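Long-range contacts in probable glutathione S-transferase (PDB 3H1N), which probably acts as a glutathione S-transferase, joining the thiol of glutathione to electrophilic substrates: residues Tyr26-Pro31 and Arg234-Gly239; Thr69-Pro74 and Gly81-Gln86; Val128-Ala133 and Ile242-Pro247; Tyr163-Leu168 and Arg209-Met214. One frame throughout, in Å; residues are numbered along the deposited sequence. Where two conformers were deposited one is given.

Contact 1: residues Tyr26-Pro31 and Arg234-Gly239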
loop_
_atom_site.group_PDB
_atom_site.type_symbol
_atom_site.label_atom_id
_atom_site.label_comp_id
_atom_site.label_asym_id
_atom_site.label_seq_id
_atom_site.Cartn_x
_atom_site.Cartn_y
_atom_site.Cartn_z
ATOM N N TYR B 26 6.881 12.927 -11.154
ATOM C CA TYR B 26 5.471 12.943 -10.752
ATOM C C TYR B 26 4.701 14.040 -11.484
ATOM O O TYR B 26 5.280 15.079 -11.825
ATOM C CB TYR B 26 5.300 13.103 -9.221
ATOM C CG TYR B 26 3.859 12.898 -8.820
ATOM C CD1 TYR B 26 3.279 11.632 -8.916
ATOM C CD2 TYR B 26 3.051 13.970 -8.418
ATOM C CE1 TYR B 26 1.937 11.419 -8.606
ATOM C CE2 TYR B 26 1.693 13.765 -8.101
ATOM C CZ TYR B 26 1.153 12.484 -8.202
ATOM O OH TYR B 26 -0.165 12.232 -7.892
ATOM N N TRP B 27 3.401 13.805 -11.701
ATOM C CA TRP B 27 2.498 14.771 -12.361
ATOM C C TRP B 27 2.688 16.190 -11.837
ATOM O O TRP B 27 2.805 16.397 -10.629
ATOM C CB TRP B 27 1.026 14.362 -12.179
ATOM C CG TRP B 27 0.748 12.952 -12.632
ATOM C CD1 TRP B 27 0.483 11.875 -11.842
ATOM C CD2 TRP B 27 0.724 12.484 -13.983
ATOM N NE1 TRP B 27 0.304 10.743 -12.628
ATOM C CE2 TRP B 27 0.445 11.099 -13.944
ATOM C CE3 TRP B 27 0.913 13.101 -15.227
ATOM C CZ2 TRP B 27 0.354 10.322 -15.102
ATOM C CZ3 TRP B 27 0.819 12.324 -16.380
ATOM C CH2 TRP B 27 0.541 10.946 -16.302
ATOM N N ASP B 28 2.720 17.156 -12.746
ATOM C CA ASP B 28 2.704 18.574 -12.387
ATOM C C ASP B 28 1.251 18.958 -12.101
ATOM O O ASP B 28 0.339 18.220 -12.467
ATOM C CB ASP B 28 3.263 19.408 -13.550
ATOM C CG ASP B 28 3.655 20.840 -13.146
ATOM O OD1 ASP B 28 3.512 21.232 -11.969
ATOM O OD2 ASP B 28 4.120 21.588 -14.027
ATOM N N GLY B 29 1.034 20.099 -11.447
ATOM C CA GLY B 29 -0.318 20.652 -11.297
ATOM C C GLY B 29 -1.018 20.442 -9.961
ATOM O O GLY B 29 -1.763 21.311 -9.516
ATOM N N ILE B 30 -0.785 19.284 -9.342
ATOM C CA ILE B 30 -1.388 18.898 -8.063
ATOM C C ILE B 30 -0.259 18.429 -7.120
ATOM O O ILE B 30 0.775 17.948 -7.609
ATOM C CB ILE B 30 -2.419 17.736 -8.264
ATOM C CG1 ILE B 30 -1.741 16.516 -8.911
ATOM C CG2 ILE B 30 -3.603 18.215 -9.100
ATOM C CD1 ILE B 30 -2.502 15.173 -8.813
ATOM N N PRO B 31 -0.443 18.559 -5.779
ATOM C CA PRO B 31 0.574 17.985 -4.890
ATOM C C PRO B 31 0.566 16.460 -5.032
ATOM O O PRO B 31 1.627 15.850 -5.183
ATOM C CB PRO B 31 0.127 18.425 -3.493
ATOM C CG PRO B 31 -0.735 19.647 -3.729
ATOM C CD PRO B 31 -1.429 19.371 -5.035
ATOM N N ARG B 234 7.444 25.919 -5.089
ATOM C CA ARG B 234 7.524 24.463 -5.274
ATOM C C ARG B 234 6.388 23.701 -4.584
ATOM O O ARG B 234 6.125 22.531 -4.911
ATOM C CB ARG B 234 8.883 23.936 -4.803
ATOM C CG ARG B 234 10.074 24.561 -5.524
ATOM C CD ARG B 234 11.373 23.798 -5.221
ATOM N NE ARG B 234 11.691 23.739 -3.789
ATOM C CZ ARG B 234 12.028 24.794 -3.046
ATOM N NH1 ARG B 234 12.083 26.004 -3.577
ATOM N NH2 ARG B 234 12.299 24.638 -1.758
ATOM N N ARG B 235 5.757 24.346 -3.605
ATOM C CA ARG B 235 4.624 23.782 -2.892
ATOM C C ARG B 235 3.327 24.161 -3.611
ATOM O O ARG B 235 2.863 25.295 -3.504
ATOM C CB ARG B 235 4.607 24.290 -1.445
ATOM C CG ARG B 235 3.531 23.673 -0.561
ATOM C CD ARG B 235 3.023 24.682 0.450
ATOM N NE ARG B 235 2.221 24.058 1.497
ATOM C CZ ARG B 235 1.740 24.712 2.550
ATOM N NH1 ARG B 235 1.978 26.009 2.693
ATOM N NH2 ARG B 235 1.027 24.066 3.462
ATOM N N LEU B 236 2.749 23.209 -4.346
ATOM C CA LEU B 236 1.508 23.461 -5.073
ATOM C C LEU B 236 0.310 23.350 -4.124
ATOM O O LEU B 236 0.278 22.447 -3.279
ATOM C CB LEU B 236 1.358 22.458 -6.228
ATOM C CG LEU B 236 2.422 22.524 -7.333
ATOM C CD1 LEU B 236 2.098 21.540 -8.461
ATOM C CD2 LEU B 236 2.535 23.916 -7.884
ATOM N N PRO B 237 -0.693 24.241 -4.272
ATOM C CA PRO B 237 -1.892 24.103 -3.442
ATOM C C PRO B 237 -2.745 22.911 -3.898
ATOM O O PRO B 237 -2.596 22.439 -5.035
ATOM C CB PRO B 237 -2.636 25.412 -3.684
ATOM C CG PRO B 237 -2.255 25.804 -5.075
ATOM C CD PRO B 237 -0.844 25.295 -5.292
ATOM N N PHE B 238 -3.622 22.424 -3.018
ATOM C CA PHE B 238 -4.572 21.385 -3.408
ATOM C C PHE B 238 -5.519 21.973 -4.449
ATOM O O PHE B 238 -5.742 23.184 -4.485
ATOM C CB PHE B 238 -5.377 20.886 -2.204
ATOM C CG PHE B 238 -4.533 20.354 -1.072
ATOM C CD1 PHE B 238 -3.903 19.117 -1.181
ATOM C CD2 PHE B 238 -4.378 21.088 0.104
ATOM C CE1 PHE B 238 -3.121 18.611 -0.129
ATOM C CE2 PHE B 238 -3.601 20.590 1.169
ATOM C CZ PHE B 238 -2.972 19.351 1.043
ATOM N N GLY B 239 -6.049 21.117 -5.308
ATOM C CA GLY B 239 -6.988 21.538 -6.336
ATOM C C GLY B 239 -7.789 20.330 -6.769
ATOM O O GLY B 239 -8.656 19.858 -6.039
HETATM O O HOH W 1 -2.157 23.160 -7.574
#
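Leu236 reaches across to the loop at Asp28-Gly29-Ile30. Its CB lies 4.3 Å from Pro31 CG, and a first torsion that sets CG opposite its own carbonyl carbon (chi1 -63°) sends the branch point toward that loop. There CD1 ends 3.5 Å from Gly29 N, with Asp28 OD1 at 3.8 Å, so the methyl rests on the peptide around Gly29 and beside a carboxylate oxygen. Segment 26-31 is the loop between strand 22-25 and helix 34-43 of the thioredoxin-like domain, a loop that borders the active site in glutathione transferases; segment 234-239 belongs to the tail following helix 224-230, which folds back over it. Pro31 fits closest to this tail: its CG is 3.0 Å from Leu236 O and its CD 3.3 Å from Pro237 O. Phe238 CD1 lies 4.1 Å from Pro31 CG, while its ring also meets those of His190 and His197. A water donates to both Gly29 O and Pro237 O, bridging the two backbones.

Contact 2: residues Thr69-Pro74 and Gly81-Gln86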
loop_
_atom_site.group_PDB
_atom_site.type_symbol
_atom_site.label_atom_id
_atom_site.label_comp_id
_atom_site.label_asym_id
_atom_site.label_seq_id
_atom_site.Cartn_x
_atom_site.Cartn_y
_atom_site.Cartn_z
ATOM N N THR B 69 13.237 -2.265 -14.250
ATOM C CA THR B 69 12.272 -2.189 -13.139
ATOM C C THR B 69 11.231 -1.099 -13.437
ATOM O O THR B 69 11.283 0.009 -12.879
ATOM C CB THR B 69 12.952 -1.930 -11.778
ATOM O OG1 THR B 69 13.748 -0.747 -11.867
ATOM C CG2 THR B 69 13.857 -3.099 -11.362
ATOM N N PRO B 70 10.280 -1.401 -14.341
ATOM C CA PRO B 70 9.299 -0.383 -14.735
ATOM C C PRO B 70 8.354 -0.014 -13.599
ATOM O O PRO B 70 7.893 -0.915 -12.888
ATOM C CB PRO B 70 8.512 -1.074 -15.850
ATOM C CG PRO B 70 8.684 -2.539 -15.590
ATOM C CD PRO B 70 10.052 -2.687 -15.028
ATOM N N PRO B 71 8.065 1.297 -13.432
ATOM C CA PRO B 71 7.014 1.737 -12.538
ATOM C C PRO B 71 5.657 1.404 -13.115
ATOM O O PRO B 71 5.476 1.479 -14.331
ATOM C CB PRO B 71 7.170 3.265 -12.500
ATOM C CG PRO B 71 8.287 3.613 -13.410
ATOM C CD PRO B 71 8.651 2.406 -14.201
ATOM N N PHE B 72 4.712 1.044 -12.254
ATOM C CA PHE B 72 3.317 0.892 -12.684
ATOM C C PHE B 72 2.717 2.268 -12.999
ATOM O O PHE B 72 1.980 2.440 -13.979
ATOM C CB PHE B 72 2.494 0.200 -11.600
ATOM C CG PHE B 72 1.056 -0.052 -11.987
ATOM C CD1 PHE B 72 0.734 -1.020 -12.938
ATOM C CD2 PHE B 72 0.027 0.655 -11.378
ATOM C CE1 PHE B 72 -0.601 -1.273 -13.296
ATOM C CE2 PHE B 72 -1.319 0.407 -11.736
ATOM C CZ PHE B 72 -1.619 -0.578 -12.691
ATOM N N ALA B 73 3.057 3.237 -12.168
ATOM C CA ALA B 73 2.520 4.591 -12.287
ATOM C C ALA B 73 3.423 5.520 -11.511
ATOM O O ALA B 73 4.208 5.061 -10.685
ATOM C CB ALA B 73 1.106 4.655 -11.715
ATOM N N PRO B 74 3.314 6.836 -11.770
ATOM C CA PRO B 74 3.997 7.838 -10.954
ATOM C C PRO B 74 3.426 7.847 -9.538
ATOM O O PRO B 74 2.261 7.507 -9.352
ATOM C CB PRO B 74 3.657 9.156 -11.657
ATOM C CG PRO B 74 3.340 8.794 -13.051
ATOM C CD PRO B 74 2.641 7.454 -12.934
ATOM N N GLY B 81 21.231 4.535 -9.694
ATOM C CA GLY B 81 21.128 3.446 -10.657
ATOM C C GLY B 81 19.816 2.678 -10.634
ATOM O O GLY B 81 19.609 1.778 -11.432
HETATM N N MSE B 82 18.918 3.055 -9.736
HETATM C CA MSE B 82 17.643 2.361 -9.573
HETATM C C MSE B 82 16.486 3.237 -10.028
HETATM O O MSE B 82 16.552 4.459 -9.947
HETATM C CB MSE B 82 17.448 1.984 -8.100
HETATM C CG MSE B 82 18.485 0.971 -7.576
HETATM SE SE MSE B 82 18.438 0.833 -5.636
HETATM C CE MSE B 82 19.116 2.623 -5.168
ATOM N N THR B 83 15.428 2.601 -10.515
ATOM C CA THR B 83 14.155 3.267 -10.727
ATOM C C THR B 83 13.184 2.715 -9.704
ATOM O O THR B 83 12.801 1.562 -9.770
ATOM C CB THR B 83 13.623 3.027 -12.155
ATOM O OG1 THR B 83 14.630 3.419 -13.093
ATOM C CG2 THR B 83 12.333 3.848 -12.394
ATOM N N ILE B 84 12.790 3.543 -8.749
ATOM C CA ILE B 84 12.030 3.084 -7.598
ATOM C C ILE B 84 10.629 3.686 -7.655
ATOM O O ILE B 84 10.479 4.914 -7.686
ATOM C CB ILE B 84 12.733 3.494 -6.251
ATOM C CG1 ILE B 84 14.182 2.982 -6.209
ATOM C CG2 ILE B 84 11.925 3.002 -5.019
ATOM C CD1 ILE B 84 15.056 3.648 -5.124
ATOM N N ALA B 85 9.611 2.831 -7.656
ATOM C CA ALA B 85 8.221 3.300 -7.683
ATOM C C ALA B 85 7.434 2.818 -6.462
ATOM O O ALA B 85 7.934 1.997 -5.691
ATOM C CB ALA B 85 7.539 2.861 -8.988
ATOM N N GLN B 86 6.190 3.293 -6.344
ATOM C CA GLN B 86 5.346 3.179 -5.139
ATOM C C GLN B 86 5.836 4.137 -4.043
ATOM O O GLN B 86 6.981 4.033 -3.564
ATOM C CB GLN B 86 5.214 1.731 -4.632
ATOM C CG GLN B 86 4.391 0.779 -5.547
ATOM C CD GLN B 86 2.875 0.929 -5.333
ATOM O OE1 GLN B 86 2.440 1.712 -4.502
ATOM N NE2 GLN B 86 2.081 0.165 -6.074
HETATM O O HOH W 2 10.095 1.504 -10.919
HETATM O O HOH W 3 15.796 -0.447 -9.907
HETATM O O HOH W 4 4.445 4.820 -7.881
#
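Thr69 faces Thr83, and Pro71 faces Ala85, with CA atoms 6.3 Å apart in the first pair and 5.2 Å in the second. The pairing advances in the same direction along both segments, so the loop 69-74 runs alongside strand 82-85 in parallel sense and draws closer to it at the prolines. Water fills in for direct backbone pairing: one molecule donates to Thr69 O and Thr83 O, a second connects Thr69 OG1 with Thr83 N, and a third donates to Ala73 O while accepting from Gln86 N. Of the side chains, Thr69 turns its hydroxyl between its own N and carbonyl carbon (chi1 55°), which brings OG1 to 3.3 Å from Thr83 O. The two threonine side chains run antiparallel, side by side. Deeper in, Pro71 CB touches Ala85 CB at 3.6 Å, and Pro71 CG meets Thr83 CG2 at 4.2 Å; Tyr76 of the adjoining strand packs against all three of these residues. The second subunit approaches as well: its Gln113 accepts from Ala85 N, and Phe72 stacks on Phe160 of that subunit. An edge strand of the thioredoxin-like sheet, flanked by a loop whose aromatic residue enters the partner subunit, resembles the lock-and-key interface of dimeric glutathione transferases.

Contact 3: residues Val128-Ala133 and Ile242-Pro247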
loop_
_atom_site.group_PDB
_atom_site.type_symbol
_atom_site.label_atom_id
_atom_site.label_comp_id
_atom_site.label_asym_id
_atom_site.label_seq_id
_atom_site.Cartn_x
_atom_site.Cartn_y
_atom_site.Cartn_z
ATOM N N VAL B 128 -13.251 8.798 -2.332
ATOM C CA VAL B 128 -14.525 9.374 -1.900
ATOM C C VAL B 128 -15.224 10.084 -3.079
ATOM O O VAL B 128 -16.444 10.037 -3.197
ATOM C CB VAL B 128 -14.353 10.328 -0.677
ATOM C CG1 VAL B 128 -13.916 11.720 -1.111
ATOM C CG2 VAL B 128 -15.644 10.412 0.115
ATOM N N HIS B 129 -14.434 10.736 -3.941
ATOM C CA HIS B 129 -14.965 11.461 -5.104
ATOM C C HIS B 129 -14.829 10.708 -6.416
ATOM O O HIS B 129 -15.428 11.106 -7.417
ATOM C CB HIS B 129 -14.399 12.891 -5.222
ATOM C CG HIS B 129 -12.902 12.976 -5.156
ATOM N ND1 HIS B 129 -12.085 12.569 -6.191
ATOM C CD2 HIS B 129 -12.078 13.460 -4.196
ATOM C CE1 HIS B 129 -10.821 12.785 -5.863
ATOM N NE2 HIS B 129 -10.789 13.319 -4.654
ATOM N N HIS B 130 -14.067 9.613 -6.402
ATOM C CA HIS B 130 -13.992 8.698 -7.535
ATOM C C HIS B 130 -14.279 7.255 -7.108
ATOM O O HIS B 130 -13.426 6.365 -7.270
ATOM C CB HIS B 130 -12.641 8.799 -8.258
ATOM C CG HIS B 130 -12.481 10.071 -9.021
ATOM N ND1 HIS B 130 -12.465 10.122 -10.397
ATOM C CD2 HIS B 130 -12.365 11.351 -8.593
ATOM C CE1 HIS B 130 -12.344 11.382 -10.784
ATOM N NE2 HIS B 130 -12.278 12.146 -9.708
ATOM N N PRO B 131 -15.488 7.012 -6.579
ATOM C CA PRO B 131 -15.821 5.690 -6.039
ATOM C C PRO B 131 -16.075 4.634 -7.101
ATOM O O PRO B 131 -15.988 3.429 -6.802
ATOM C CB PRO B 131 -17.106 5.956 -5.242
ATOM C CG PRO B 131 -17.728 7.149 -5.941
ATOM C CD PRO B 131 -16.557 7.998 -6.327
ATOM N N VAL B 132 -16.406 5.069 -8.321
ATOM C CA VAL B 132 -16.687 4.139 -9.419
ATOM C C VAL B 132 -15.416 3.866 -10.235
ATOM O O VAL B 132 -15.078 2.704 -10.509
ATOM C CB VAL B 132 -17.844 4.646 -10.347
ATOM C CG1 VAL B 132 -18.057 3.704 -11.542
ATOM C CG2 VAL B 132 -19.156 4.836 -9.560
ATOM N N ALA B 133 -14.710 4.934 -10.612
ATOM C CA ALA B 133 -13.571 4.815 -11.512
ATOM C C ALA B 133 -12.674 6.036 -11.435
ATOM O O ALA B 133 -13.143 7.181 -11.555
ATOM C CB ALA B 133 -14.056 4.621 -12.936
ATOM N N ILE B 242 -5.843 14.478 -5.323
ATOM C CA ILE B 242 -6.359 13.504 -4.356
ATOM C C ILE B 242 -7.332 14.157 -3.373
ATOM O O ILE B 242 -8.449 13.671 -3.197
ATOM C CB ILE B 242 -5.183 12.851 -3.575
ATOM C CG1 ILE B 242 -4.393 11.932 -4.508
ATOM C CG2 ILE B 242 -5.681 12.071 -2.320
ATOM C CD1 ILE B 242 -3.127 11.418 -3.898
ATOM N N PHE B 243 -6.892 15.263 -2.756
ATOM C CA PHE B 243 -7.661 15.987 -1.737
ATOM C C PHE B 243 -8.444 17.139 -2.386
ATOM O O PHE B 243 -7.864 18.140 -2.816
ATOM C CB PHE B 243 -6.737 16.495 -0.611
ATOM C CG PHE B 243 -5.945 15.393 0.070
ATOM C CD1 PHE B 243 -6.547 14.582 1.028
ATOM C CD2 PHE B 243 -4.598 15.168 -0.254
ATOM C CE1 PHE B 243 -5.832 13.568 1.672
ATOM C CE2 PHE B 243 -3.870 14.147 0.378
ATOM C CZ PHE B 243 -4.490 13.340 1.340
ATOM N N ARG B 244 -9.757 16.961 -2.503
ATOM C CA ARG B 244 -10.597 17.902 -3.228
ATOM C C ARG B 244 -11.692 18.423 -2.327
ATOM O O ARG B 244 -12.399 17.651 -1.675
ATOM C CB ARG B 244 -11.235 17.259 -4.465
ATOM C CG ARG B 244 -10.256 16.747 -5.524
ATOM C CD ARG B 244 -11.013 16.288 -6.757
ATOM N NE ARG B 244 -10.153 15.692 -7.775
ATOM C CZ ARG B 244 -10.558 15.374 -9.010
ATOM N NH1 ARG B 244 -11.795 15.642 -9.405
ATOM N NH2 ARG B 244 -9.711 14.811 -9.867
ATOM N N HIS B 245 -11.852 19.736 -2.306
ATOM C CA HIS B 245 -12.924 20.332 -1.518
ATOM C C HIS B 245 -14.242 20.394 -2.296
ATOM O O HIS B 245 -14.437 21.262 -3.144
ATOM C CB HIS B 245 -12.526 21.721 -1.006
ATOM C CG HIS B 245 -13.629 22.423 -0.274
ATOM N ND1 HIS B 245 -14.376 21.806 0.705
ATOM C CD2 HIS B 245 -14.130 23.673 -0.398
ATOM C CE1 HIS B 245 -15.286 22.647 1.159
ATOM N NE2 HIS B 245 -15.151 23.791 0.514
ATOM N N TYR B 246 -15.147 19.470 -1.982
ATOM C CA TYR B 246 -16.506 19.474 -2.502
ATOM C C TYR B 246 -17.454 19.674 -1.318
ATOM O O TYR B 246 -17.579 18.795 -0.478
ATOM C CB TYR B 246 -16.802 18.126 -3.180
ATOM C CG TYR B 246 -16.032 17.894 -4.462
ATOM C CD1 TYR B 246 -16.122 18.798 -5.528
ATOM C CD2 TYR B 246 -15.235 16.759 -4.619
ATOM C CE1 TYR B 246 -15.420 18.582 -6.717
ATOM C CE2 TYR B 246 -14.536 16.525 -5.809
ATOM C CZ TYR B 246 -14.635 17.439 -6.853
ATOM O OH TYR B 246 -13.947 17.209 -8.026
ATOM N N PRO B 247 -18.097 20.848 -1.221
ATOM C CA PRO B 247 -18.994 21.099 -0.078
ATOM C C PRO B 247 -20.040 19.982 0.117
ATOM O O PRO B 247 -20.352 19.617 1.262
ATOM C CB PRO B 247 -19.660 22.427 -0.449
ATOM C CG PRO B 247 -18.638 23.122 -1.304
ATOM C CD PRO B 247 -18.013 22.011 -2.124
#
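His129 is pinned against segment 242-247 by an edge and a face of its ring. At the edge, NE2 donates to Ile242 O over 2.8 Å, nearly straight at 168° and close to the ring plane, although it meets the carbonyl from above the carbonyl plane. Over the face runs the extended chain of Arg244: CD stands 3.7 Å from the ring centroid, a CH-pi contact, and the guanidinium stacks, offset, on the imidazole, planes 20° apart. Tyr246 presents its edge toward the face of His129 in an offset edge-to-face pair, the planes inclined at 74°, and its CE2 comes within 3.7 Å of His129 CB. Toward the guanidinium end the contact thins to a single ring edge. His130 comes only by that edge, NE2 lying 3.5 Å from Arg244 NH1 over the guanidinium face, and Arg244 and Tyr246 are both partly exposed. The orientation of Arg244 is nevertheless fixed, since NE donates to Gly241 O and NH1 to Tyr246 OH at 3.0 Å. His130 is held in turn by ND1 donating to Ala133 O. With a guanidinium over His129 and NE2 of His130 facing the same cation, both imidazoles would probably favour their neutral forms.

Contact 4: residues Tyr163-Leu168 and Arg209-Met214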
loop_
_atom_site.group_PDB
_atom_site.type_symbol
_atom_site.label_atom_id
_atom_site.label_comp_id
_atom_site.label_asym_id
_atom_site.label_seq_id
_atom_site.Cartn_x
_atom_site.Cartn_y
_atom_site.Cartn_z
ATOM N N TYR B 163 -6.357 6.096 15.394
ATOM C CA TYR B 163 -5.193 5.222 15.268
ATOM C C TYR B 163 -3.893 6.015 15.385
ATOM O O TYR B 163 -3.026 5.663 16.194
ATOM C CB TYR B 163 -5.237 4.388 13.979
ATOM C CG TYR B 163 -4.008 3.531 13.811
ATOM C CD1 TYR B 163 -3.841 2.365 14.567
ATOM C CD2 TYR B 163 -2.998 3.897 12.920
ATOM C CE1 TYR B 163 -2.698 1.581 14.438
ATOM C CE2 TYR B 163 -1.855 3.108 12.774
ATOM C CZ TYR B 163 -1.726 1.947 13.528
ATOM O OH TYR B 163 -0.587 1.193 13.389
ATOM N N PHE B 164 -3.779 7.111 14.632
ATOM C CA PHE B 164 -2.584 7.941 14.729
ATOM C C PHE B 164 -2.418 8.596 16.086
ATOM O O PHE B 164 -1.296 8.681 16.590
ATOM C CB PHE B 164 -2.463 8.916 13.548
ATOM C CG PHE B 164 -2.357 8.195 12.226
ATOM C CD1 PHE B 164 -1.312 7.296 12.008
ATOM C CD2 PHE B 164 -3.308 8.380 11.228
ATOM C CE1 PHE B 164 -1.214 6.578 10.794
ATOM C CE2 PHE B 164 -3.209 7.670 9.999
ATOM C CZ PHE B 164 -2.167 6.784 9.798
ATOM N N GLU B 165 -3.531 8.983 16.704
ATOM C CA GLU B 165 -3.495 9.506 18.066
ATOM C C GLU B 165 -2.864 8.512 19.057
ATOM O O GLU B 165 -2.099 8.909 19.946
ATOM C CB GLU B 165 -4.897 9.912 18.535
ATOM C CG GLU B 165 -4.922 10.626 19.906
ATOM C CD GLU B 165 -4.321 12.027 19.873
ATOM O OE1 GLU B 165 -4.024 12.522 18.771
ATOM O OE2 GLU B 165 -4.138 12.643 20.953
ATOM N N GLN B 166 -3.196 7.235 18.903
ATOM C CA GLN B 166 -2.651 6.178 19.766
ATOM C C GLN B 166 -1.206 5.834 19.428
ATOM O O GLN B 166 -0.398 5.626 20.326
ATOM C CB GLN B 166 -3.530 4.913 19.750
ATOM C CG GLN B 166 -4.987 5.139 20.204
ATOM C CD GLN B 166 -5.124 6.095 21.402
ATOM O OE1 GLN B 166 -5.662 7.201 21.271
ATOM N NE2 GLN B 166 -4.648 5.668 22.561
ATOM N N ALA B 167 -0.881 5.816 18.135
ATOM C CA ALA B 167 0.487 5.584 17.662
ATOM C C ALA B 167 1.461 6.616 18.236
ATOM O O ALA B 167 2.636 6.305 18.468
ATOM C CB ALA B 167 0.525 5.603 16.139
ATOM N N LEU B 168 0.954 7.832 18.457
ATOM C CA LEU B 168 1.713 8.942 19.054
ATOM C C LEU B 168 1.782 8.932 20.586
ATOM O O LEU B 168 2.387 9.828 21.178
ATOM C CB LEU B 168 1.133 10.291 18.598
ATOM C CG LEU B 168 1.348 10.647 17.127
ATOM C CD1 LEU B 168 0.405 11.763 16.668
ATOM C CD2 LEU B 168 2.802 11.024 16.887
ATOM N N ARG B 209 -10.578 15.941 19.332
ATOM C CA ARG B 209 -10.423 14.579 19.828
ATOM C C ARG B 209 -8.967 14.124 19.846
ATOM O O ARG B 209 -8.610 13.202 20.589
ATOM C CB ARG B 209 -11.190 13.584 18.959
ATOM C CG ARG B 209 -12.674 13.849 18.748
ATOM C CD ARG B 209 -13.205 12.753 17.819
ATOM N NE ARG B 209 -14.651 12.843 17.614
ATOM C CZ ARG B 209 -15.363 11.950 16.930
ATOM N NH1 ARG B 209 -14.772 10.893 16.374
ATOM N NH2 ARG B 209 -16.667 12.111 16.795
ATOM N N TYR B 210 -8.145 14.727 18.988
ATOM C CA TYR B 210 -6.807 14.200 18.701
ATOM C C TYR B 210 -5.676 15.218 18.963
ATOM O O TYR B 210 -4.967 15.604 18.020
ATOM C CB TYR B 210 -6.745 13.684 17.251
ATOM C CG TYR B 210 -7.979 12.885 16.838
ATOM C CD1 TYR B 210 -8.236 11.633 17.387
ATOM C CD2 TYR B 210 -8.895 13.400 15.914
ATOM C CE1 TYR B 210 -9.372 10.914 17.034
ATOM C CE2 TYR B 210 -10.044 12.672 15.539
ATOM C CZ TYR B 210 -10.266 11.433 16.110
ATOM O OH TYR B 210 -11.379 10.698 15.762
ATOM N N PRO B 211 -5.487 15.621 20.236
ATOM C CA PRO B 211 -4.486 16.656 20.569
ATOM C C PRO B 211 -3.041 16.272 20.179
ATOM O O PRO B 211 -2.289 17.134 19.729
ATOM C CB PRO B 211 -4.630 16.808 22.089
ATOM C CG PRO B 211 -5.163 15.476 22.540
ATOM C CD PRO B 211 -6.115 15.073 21.455
ATOM N N ARG B 212 -2.657 15.004 20.335
ATOM C CA ARG B 212 -1.295 14.585 19.951
ATOM C C ARG B 212 -1.093 14.671 18.440
ATOM O O ARG B 212 -0.067 15.186 17.977
ATOM C CB ARG B 212 -0.939 13.188 20.468
ATOM C CG ARG B 212 -0.918 13.051 21.991
ATOM C CD ARG B 212 -0.276 11.733 22.420
ATOM N NE ARG B 212 -1.191 10.613 22.238
ATOM C CZ ARG B 212 -2.065 10.198 23.155
ATOM N NH1 ARG B 212 -2.150 10.803 24.332
ATOM N NH2 ARG B 212 -2.860 9.171 22.895
ATOM N N LEU B 213 -2.088 14.203 17.685
ATOM C CA LEU B 213 -2.075 14.301 16.226
ATOM C C LEU B 213 -1.985 15.752 15.747
ATOM O O LEU B 213 -1.231 16.063 14.834
ATOM C CB LEU B 213 -3.320 13.632 15.623
ATOM C CG LEU B 213 -3.517 13.702 14.104
ATOM C CD1 LEU B 213 -2.366 13.018 13.365
ATOM C CD2 LEU B 213 -4.836 13.046 13.719
HETATM N N MSE B 214 -2.772 16.631 16.345
HETATM C CA MSE B 214 -2.753 18.035 15.959
HETATM C C MSE B 214 -1.463 18.730 16.414
HETATM O O MSE B 214 -0.954 19.627 15.729
HETATM C CB MSE B 214 -4.022 18.749 16.444
HETATM C CG MSE B 214 -5.321 18.110 15.881
HETATM SE SE MSE B 214 -5.316 17.697 13.941
HETATM C CE MSE B 214 -5.265 19.547 13.345
#
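Hydrogen bonds dominate where Glu165 meets the start of helix 211-221. Its carboxylate takes one backbone N-H on each oxygen: Leu213 N donates to OE1 over 2.8 Å and Arg212 N to OE2 over 2.9 Å, both from the syn side. CG anti to the backbone N (chi1 -173°) and a bend at chi2 swing the buried acid beneath the helix end, whose dipole would probably favour its charged form. In return, Arg212 folds back through a bend at chi3 and grips Glu165 O side-on, with NE at 3.0 Å and NH2 at 3.1 Å. Charge adds less: Glu165 OE2 sits above the guanidinium face, a long salt bridge of 3.8 Å to NE that no N-H points along. Apolar contacts flank these bonds, Leu168 CD1 lying 3.6 Å from Leu213 CA and Phe164 CB meeting Leu213 CD1 at 4.1 Å. Helix 142-167 thus ends against the beginning of helix 211-221, with helix 183-198 covering Phe164 and Leu213 through Leu188, and helix 105-127 bordering Phe164 through Thr117 and Ile118.

From the N terminus, contact 1 opens just after strand 22-25 and closes only in the tail at 234-239, joining the thioredoxin-like domain to the end of the helical one. Nested inside that loop, contact 2 closes locally, setting 69-74 beside the edge strand 82-85. Contact 3 starts after helix 105-127 and ends in the tail beyond contact 1, so the two cross; they touch through Phe238 and Phe243. Contact 4, joining helices 142-167 and 211-221, is nested within both. Contacts 1 and 2 also meet, Tyr26 and Trp27 packing on Pro74, whereas contacts 2 and 4 lie on opposite sides of the chain's centre, their centres about 33 Å apart.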